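Local coordinates for XPF endonuclease (Aeropyrum pernix, PDB 2BGW) that is a structure-specific endonuclease of nucleotide excision repair that binds DNA and cuts it with the help of magnesium, at the interface of chains A and B. Residues are numbered along the deposited sequence; one frame, centred on the assembly and turned at random. Chains: chain A/B, XPF endonuclease.

The interface of chains A and B. Residues chain A 99-100, 103; chain B 128, 131.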
loop_
_atom_site.group_PDB
_atom_site.type_symbol
_atom_site.label_atom_id
_atom_site.label_comp_id
_atom_site.label_asym_id
_atom_site.label_seq_id
_atom_site.Cartn_x
_atom_site.Cartn_y
_atom_site.Cartn_z
ATOM N N GLU A 99 10.030 -21.974 1.834
ATOM C CA GLU A 99 10.466 -20.754 1.142
ATOM C C GLU A 99 9.915 -20.539 -0.263
ATOM O O GLU A 99 9.835 -19.391 -0.722
ATOM C CB GLU A 99 11.968 -20.725 0.932
ATOM C CG GLU A 99 12.840 -21.411 1.915
ATOM C CD GLU A 99 14.257 -20.998 1.635
ATOM O OE1 GLU A 99 14.799 -21.379 0.559
ATOM O OE2 GLU A 99 14.811 -20.240 2.465
ATOM N N ARG A 100 9.622 -21.625 -0.985
ATOM C CA ARG A 100 9.106 -21.473 -2.337
ATOM C C ARG A 100 7.828 -20.677 -2.204
ATOM O O ARG A 100 7.599 -19.771 -2.987
ATOM C CB ARG A 100 8.829 -22.801 -3.020
ATOM C CG ARG A 100 8.256 -22.654 -4.434
ATOM C CD ARG A 100 9.309 -23.009 -5.504
ATOM N NE ARG A 100 8.832 -22.834 -6.882
ATOM C CZ ARG A 100 7.898 -23.593 -7.470
ATOM N NH1 ARG A 100 7.323 -24.590 -6.795
ATOM N NH2 ARG A 100 7.518 -23.342 -8.733
ATOM N N TYR A 103 8.668 -16.511 -0.942
ATOM C CA TYR A 103 9.190 -15.655 -1.993
ATOM C C TYR A 103 8.172 -15.537 -3.122
ATOM O O TYR A 103 8.008 -14.461 -3.694
ATOM C CB TYR A 103 10.547 -16.145 -2.524
ATOM C CG TYR A 103 11.680 -16.089 -1.519
ATOM C CD1 TYR A 103 12.299 -17.259 -1.065
ATOM C CD2 TYR A 103 12.137 -14.868 -1.010
ATOM C CE1 TYR A 103 13.348 -17.223 -0.124
ATOM C CE2 TYR A 103 13.200 -14.822 -0.070
ATOM C CZ TYR A 103 13.790 -16.013 0.362
ATOM O OH TYR A 103 14.806 -15.982 1.278
ATOM N N LEU B 128 14.449 -18.336 -6.416
ATOM C CA LEU B 128 13.034 -18.544 -6.158
ATOM C C LEU B 128 12.198 -17.324 -6.567
ATOM O O LEU B 128 11.122 -17.465 -7.166
ATOM C CB LEU B 128 12.818 -18.844 -4.667
ATOM C CG LEU B 128 13.186 -20.234 -4.181
ATOM C CD1 LEU B 128 12.678 -20.440 -2.780
ATOM C CD2 LEU B 128 12.535 -21.254 -5.090
ATOM N N GLU B 131 12.146 -16.924 -10.467
ATOM C CA GLU B 131 11.315 -17.954 -11.062
ATOM C C GLU B 131 9.842 -17.564 -10.915
ATOM O O GLU B 131 9.098 -17.568 -11.913
ATOM C CB GLU B 131 11.574 -19.296 -10.388
ATOM C CG GLU B 131 10.638 -20.409 -10.872
ATOM C CD GLU B 131 10.249 -21.393 -9.766
ATOM O OE1 GLU B 131 10.572 -21.124 -8.581
ATOM O OE2 GLU B 131 9.607 -22.434 -10.084
#
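A:Arg100 reaches across to B:Glu131 and grips its carboxylate side-on, offering NE to one oxygen and the terminal nitrogen NH2 to the other. The bond from A:Arg100 NE to B:Glu131 OE1 is 3.0 Å long and fairly straight, 159° at the hydrogen, and lies near the guanidinium plane. That from A:Arg100 NH2 to B:Glu131 OE2 measures 2.6 Å, is more bent and comes in tilted from both planes; it also forms the salt bridge. Both oxygens are approached on their syn side, and the two flat groups, 17° apart, are nearly parallel but slightly stepped. Two bonds to different atoms restrict rotation of the carboxylate; arginine suits the task because its nitrogens are spaced like carboxylate oxygens, and glutamate because it brings two acceptors and the opposite charge on a chain long enough to meet them.

Next to this polar pair, B:Leu128 supplies the apolar part of the patch, its two methyl groups going to different neighbours. B:Leu128 CD1 lies 3.6 Å from A:Tyr103 CD1 and also touches the backbone O and CB of A:Glu99, a minor contributor through those two atoms. B:Leu128 CD2 instead meets A:Arg100 CD, 3.7 Å away. A forked leucine can thus serve both the tyrosine side and the aliphatic stem that carries the guanidinium, while the tyrosine offers a rigid aromatic C-H at CD1 rather than a broad face.

This is a helix-to-helix patch, helix 99-112 of chain A against helix 123-136 of chain B, in the two-fold interface between the ERCC4 nuclease regions. With its twin, chains exchanged, it helps hold together the homodimer in which archaeal XPF works. The arginine leaves its helix with CG anti to the backbone N (chi1 179°) and bends at chi2, which carries its stem past the leucine; A:Arg100 CD lies 3.8 Å from B:Glu131 OE1.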